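Putative enoyl-CoA hydratase/isomerase (Mycobacterium abscessus, PDB 4MI2) probably isomerises the ring epoxide of phenylacetyl-CoA in bacterial phenylacetate degradation, as a member of the enoyl-CoA hydratase/isomerase (crotonase) family. Local coordinates at residues Ser12-His15 against Ala16-Ala20; Pro82-Ala85 against Met86-Val89; Leu122-Ala126 against Asp127-Ala131. All coordinates share one frame; numbering follows the deposited sequence.

Contact 1. Residues Ser12-His15 against Ala16-Ala20; sequences SVNH and AGVAA
S12 and A20 pair as antiparallel strand neighbours through two backbone hydrogen bonds, the shorter running 2.8 Å from A20 N to S12 O. The next rung, V13 with A19, is a non-hydrogen-bonded pair; here the CA hydrogens take a share, A19 CA lying 3.3 Å from S12 O and V13 CA similarly placed against V18 O. Nearer the loop, N14 N donates to V18 O, and G17 N closes a type I turn by donating to N14 O at 3.1 Å.

These bonds define a tight beta hairpin between strands 9-13 and 18-23, of the class in which a type I turn is followed by a G1 bulge. G17 occupies the bulge at phi 83°, a left-handed conformation readily reached without a side chain. Because G17 N has taken N14 O, the amide of V18 needs another acceptor.

The side chain of N14 supplies it. OD1 receives V18 N at 3.0 Å and A16 N at 2.9 Å, both donors standing well outside the amide plane. The bond from A16 is the more bent (131° at the hydrogen) and makes an Asx turn. With chi1 at 82°, CG stands between the backbone N and the carbonyl carbon of N14, which brings the amide over the loop, where A16 N and V18 N grip its oxygen from opposite faces.

Side-chain packing is lighter. The N14 amide crosses V18 obliquely, its OD1 3.5 Å from V18 CB; the apolar pair is V13 CG2 with A19 CB, on the side of the hairpin that packs on V53. On the other side, a water bound to S12 OG at 2.8 Å reaches weakly to A20 O.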
# COMPACT_ATOMS: atom_id res chain seq x y z
N SER B 12 -10.23 -29.29 15.35
CA SER B 12 -11.30 -30.15 14.83
C SER B 12 -11.70 -29.71 13.42
O SER B 12 -11.54 -28.55 13.05
CB SER B 12 -12.53 -30.10 15.75
OG SER B 12 -13.06 -28.78 15.80
N VAL B 13 -12.21 -30.65 12.64
CA VAL B 13 -12.79 -30.34 11.33
C VAL B 13 -14.27 -30.71 11.39
O VAL B 13 -14.58 -31.85 11.72
CB VAL B 13 -12.13 -31.13 10.18
CG1 VAL B 13 -12.76 -30.75 8.84
CG2 VAL B 13 -10.62 -30.91 10.17
N ASN B 14 -15.16 -29.77 11.09
CA ASN B 14 -16.59 -30.04 11.20
C ASN B 14 -17.21 -30.63 9.92
O ASN B 14 -16.51 -30.93 8.95
CB ASN B 14 -17.36 -28.80 11.74
CG ASN B 14 -17.69 -27.77 10.67
OD1 ASN B 14 -17.38 -27.93 9.49
ND2 ASN B 14 -18.31 -26.67 11.09
N HIS B 15 -18.52 -30.82 9.96
CA HIS B 15 -19.31 -31.40 8.86
C HIS B 15 -19.16 -30.65 7.54
O HIS B 15 -19.20 -31.25 6.47
CB HIS B 15 -20.80 -31.41 9.26
CG HIS B 15 -21.32 -30.07 9.68
ND1 HIS B 15 -21.14 -29.58 10.96
CD2 HIS B 15 -21.97 -29.11 8.99
CE1 HIS B 15 -21.67 -28.37 11.03
NE2 HIS B 15 -22.18 -28.06 9.85
N ALA B 16 -19.01 -29.33 7.61
CA ALA B 16 -18.92 -28.48 6.42
C ALA B 16 -17.47 -28.26 5.94
O ALA B 16 -17.25 -27.51 4.98
CB ALA B 16 -19.59 -27.15 6.70
N GLY B 17 -16.50 -28.89 6.59
CA GLY B 17 -15.10 -28.74 6.21
C GLY B 17 -14.42 -27.50 6.79
O GLY B 17 -13.41 -27.03 6.26
N VAL B 18 -14.98 -26.97 7.88
CA VAL B 18 -14.37 -25.87 8.60
C VAL B 18 -13.39 -26.46 9.60
O VAL B 18 -13.80 -27.24 10.46
CB VAL B 18 -15.41 -25.05 9.38
CG1 VAL B 18 -14.74 -23.97 10.21
CG2 VAL B 18 -16.44 -24.44 8.43
N ALA B 19 -12.11 -26.11 9.49
CA ALA B 19 -11.13 -26.49 10.50
C ALA B 19 -11.09 -25.41 11.56
O ALA B 19 -10.83 -24.24 11.26
CB ALA B 19 -9.76 -26.70 9.89
N ALA B 20 -11.36 -25.80 12.80
CA ALA B 20 -11.32 -24.89 13.93
C ALA B 20 -10.01 -25.07 14.67
O ALA B 20 -9.68 -26.19 15.09
CB ALA B 20 -12.51 -25.14 14.86
O HOH W 1 -11.60 -27.24 17.59

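Contact 2. Residues Pro82-Ala85 against Met86-Val89; sequences PAHA and MDTV
H84 and D87 meet round a type I turn: D87 N donates to H84 O at 3.1 Å, a nearly straight bond (164° at the hydrogen) whose donor nevertheless stands well above the carbonyl plane. The carboxylate of D87 lies beside the H84 carbonyl oxygen, D87 CG 3.1 Å from H84 O and D87 OD1 3.6 Å from H84 CB. No bond joins the acidic oxygens to H84 O, since both are acceptors. The stronger polar partners lie elsewhere, for H84 ND1 bonds to D81 and D87 OD1 to Q241 of the second subunit. A83 CB sits over the centre of the imidazole, on one of its faces.

A85 and M86 are the two central residues of the turn. The methyl of A85 packs on L78 of helix 71-80, and the A85 carbonyl is extended to the next helix by water: one molecule donates to A85 O at 2.8 Å and accepts from T88 N at 2.9 Å. Such a bridge serves an amide of the first helical turn, where acceptors one turn back are commonly lacking.

M86 wraps alongside the carbonyl of A85. Its CG lies beside its own backbone N (chi1 -61°), and a further bend at chi2 carries M86 SD to 3.9 Å from A85 O; a third bend then leads the methyl away from the turn. M86 N donates to Q241 of the second subunit, with only a weak additional link to water.

The turn thus ends the loop from helix 71-80 and starts helix 87-102. M86 packs back on H74 of the first helix and touches L146 and D149 in a loop, and the second subunit presses against the start of the second helix through Q240, Q241 and A237.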
# COMPACT_ATOMS: atom_id res chain seq x y z
N PRO B 82 22.01 -16.21 26.76
CA PRO B 82 21.49 -15.02 26.07
C PRO B 82 21.76 -15.00 24.57
O PRO B 82 20.90 -14.54 23.80
CB PRO B 82 22.21 -13.84 26.76
CG PRO B 82 23.25 -14.44 27.64
CD PRO B 82 22.86 -15.86 27.92
N ALA B 83 22.92 -15.50 24.16
CA ALA B 83 23.31 -15.51 22.74
C ALA B 83 22.34 -16.30 21.85
O ALA B 83 22.24 -16.03 20.66
CB ALA B 83 24.72 -16.06 22.60
N HIS B 84 21.66 -17.28 22.43
CA HIS B 84 20.74 -18.12 21.68
C HIS B 84 19.30 -18.07 22.19
O HIS B 84 18.49 -18.93 21.85
CB HIS B 84 21.27 -19.55 21.67
CG HIS B 84 22.66 -19.67 21.11
ND1 HIS B 84 23.74 -20.06 21.86
CD2 HIS B 84 23.13 -19.41 19.87
CE1 HIS B 84 24.83 -20.05 21.11
NE2 HIS B 84 24.48 -19.66 19.90
N ALA B 85 18.97 -17.04 22.96
CA ALA B 85 17.64 -16.95 23.59
C ALA B 85 16.49 -16.84 22.60
O ALA B 85 15.35 -17.15 22.95
CB ALA B 85 17.59 -15.79 24.58
N MET B 86 16.78 -16.41 21.37
CA MET B 86 15.74 -16.27 20.35
C MET B 86 15.73 -17.39 19.33
O MET B 86 15.09 -17.25 18.29
CB MET B 86 15.85 -14.91 19.65
CG MET B 86 15.69 -13.72 20.59
SD MET B 86 14.14 -13.72 21.53
CE MET B 86 12.98 -13.08 20.33
N ASP B 87 16.40 -18.51 19.63
CA ASP B 87 16.32 -19.74 18.82
C ASP B 87 14.90 -20.10 18.41
O ASP B 87 14.65 -20.60 17.31
CB ASP B 87 16.87 -20.92 19.63
CG ASP B 87 18.37 -21.05 19.56
OD1 ASP B 87 19.04 -20.24 18.88
OD2 ASP B 87 18.89 -21.99 20.21
N THR B 88 13.97 -19.89 19.33
CA THR B 88 12.57 -20.23 19.13
C THR B 88 11.94 -19.57 17.89
O THR B 88 11.02 -20.14 17.30
CB THR B 88 11.75 -19.90 20.40
OG1 THR B 88 10.46 -20.50 20.28
CG2 THR B 88 11.62 -18.39 20.61
N VAL B 89 12.44 -18.40 17.48
CA VAL B 89 11.94 -17.74 16.27
C VAL B 89 12.13 -18.66 15.06
O VAL B 89 11.23 -18.85 14.25
CB VAL B 89 12.61 -16.37 16.01
CG1 VAL B 89 12.06 -15.73 14.75
CG2 VAL B 89 12.40 -15.43 17.19
O HOH W 2 19.41 -14.21 21.33
O HOH W 3 14.50 -19.69 22.15

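Contact 3. Residues Leu122-Ala126 against Asp127-Ala131; sequences LALGA and DIRIA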
# COMPACT_ATOMS: atom_id res chain seq x y z
N LEU B 122 0.36 -13.64 14.15
CA LEU B 122 -0.47 -14.78 13.85
C LEU B 122 -1.80 -14.30 13.30
O LEU B 122 -2.29 -14.81 12.27
CB LEU B 122 -0.66 -15.59 15.14
CG LEU B 122 -1.46 -16.89 15.12
CD1 LEU B 122 -0.83 -17.94 14.22
CD2 LEU B 122 -1.53 -17.39 16.55
N ALA B 123 -2.37 -13.28 13.94
CA ALA B 123 -3.64 -12.72 13.48
C ALA B 123 -3.55 -12.10 12.09
O ALA B 123 -4.50 -12.22 11.29
CB ALA B 123 -4.17 -11.70 14.47
N LEU B 124 -2.45 -11.42 11.79
CA LEU B 124 -2.30 -10.76 10.50
C LEU B 124 -1.99 -11.73 9.35
O LEU B 124 -2.09 -11.34 8.18
CB LEU B 124 -1.25 -9.63 10.55
CG LEU B 124 -1.45 -8.53 11.62
CD1 LEU B 124 -0.63 -7.28 11.31
CD2 LEU B 124 -2.91 -8.15 11.82
N GLY B 125 -1.65 -12.97 9.66
CA GLY B 125 -1.51 -14.01 8.63
C GLY B 125 -2.84 -14.57 8.12
O GLY B 125 -2.87 -15.28 7.12
N ALA B 126 -3.94 -14.28 8.82
CA ALA B 126 -5.26 -14.72 8.36
C ALA B 126 -5.73 -13.84 7.21
O ALA B 126 -5.17 -12.78 6.99
CB ALA B 126 -6.27 -14.68 9.50
N ASP B 127 -6.74 -14.31 6.47
CA ASP B 127 -7.34 -13.52 5.38
C ASP B 127 -8.39 -12.52 5.87
O ASP B 127 -8.46 -11.39 5.37
CB ASP B 127 -7.96 -14.45 4.35
CG ASP B 127 -6.96 -15.42 3.76
OD1 ASP B 127 -5.93 -14.93 3.27
OD2 ASP B 127 -7.18 -16.66 3.82
N ILE B 128 -9.21 -12.93 6.83
CA ILE B 128 -10.33 -12.13 7.33
C ILE B 128 -10.20 -12.07 8.84
O ILE B 128 -10.01 -13.09 9.50
CB ILE B 128 -11.71 -12.75 6.97
CG1 ILE B 128 -11.82 -13.06 5.46
CG2 ILE B 128 -12.87 -11.83 7.40
CD1 ILE B 128 -11.88 -11.84 4.57
N ARG B 129 -10.32 -10.87 9.39
CA ARG B 129 -10.07 -10.60 10.80
C ARG B 129 -11.31 -9.95 11.40
O ARG B 129 -11.72 -8.87 10.97
CB ARG B 129 -8.86 -9.65 10.96
CG ARG B 129 -7.50 -10.34 10.98
CD ARG B 129 -6.35 -9.35 10.79
NE ARG B 129 -6.39 -8.77 9.46
CZ ARG B 129 -5.93 -9.36 8.36
NH1 ARG B 129 -5.33 -10.54 8.42
NH2 ARG B 129 -6.06 -8.75 7.20
N ILE B 130 -11.89 -10.61 12.39
CA ILE B 130 -13.05 -10.09 13.11
C ILE B 130 -12.64 -9.76 14.55
O ILE B 130 -12.17 -10.63 15.27
CB ILE B 130 -14.19 -11.13 13.17
CG1 ILE B 130 -14.49 -11.73 11.78
CG2 ILE B 130 -15.43 -10.51 13.79
CD1 ILE B 130 -15.06 -10.75 10.78
N ALA B 131 -12.83 -8.51 14.95
CA ALA B 131 -12.40 -8.07 16.27
C ALA B 131 -13.58 -7.75 17.17
O ALA B 131 -14.60 -7.22 16.72
CB ALA B 131 -11.49 -6.86 16.16
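R129 reaches back from its strand to the end of the preceding helix, and its NH1 gathers two main-chain carbonyls. The bond from R129 NH1 to A123 O is long, 3.4 Å, but almost straight (169° at the hydrogen), with that oxygen in the guanidinium plane at its edge. The one from R129 NH1 to A126 O is short, 2.7 Å, yet strongly bent (129°), so both count as weak. L124 O is also near NH1, but its angle is too poor for a bond. Within the helix end, A126 N donates to A123 O and G125 N to L122 O, so A123 O serves two donors.

The apolar part of the arginine does separate work. The R129 chain sets off beside the backbone N (chi1 -85°), and this torsion with the extended chi2 sets R129 CD 3.5 Å from A123 O. The bend at chi3 then turns the guanidinium so that NH1 reaches A126 O. L124 crosses this chain at about a right angle, L124 CD2 resting 3.8 Å from R129 CD, while its branches also pack on helix 152-160.

The other polar ends have partners outside the two segments. D127 directs its carboxylate away from the helix end to a salt bridge with K218 and to V107 N. R129 makes further weak bonds, NE to L185 O and NH2 to S163 of the third subunit.

The segment is the helix-to-strand step of a beta-alpha-beta crossover linking the parallel strands 107-111 and 128-132. In crotonases the N-terminal end of the equivalent helix points at the substrate thioester; this contact lies at the other end. The carbonyls at and just beyond the C-terminal end of the helix probably stabilise the buried positive charge, which is met by several weak bonds to neutral oxygens.

In the fold
All three contacts lie where the chain changes direction, but in different surroundings. Contact 3 is core, its centre about 4 Å from that of the chain; contact 1 is partly buried nearer the surface, its centre about 16 Å out, and contact 2, also partly buried, is the most peripheral, its centre about 25 Å out. Contacts 1 and 3 belong to the same six-stranded sheet, the first at its outermost hairpin and the third on an inner strand, their centres about 18 Å apart. Contact 2 lies where the loop between two helices enters the second. Chemistry follows place: a neutral asparagine amide completes the hairpin, water and a neighbouring subunit serve the helix start, and a buried arginine binds carbonyls at and just past the helix end.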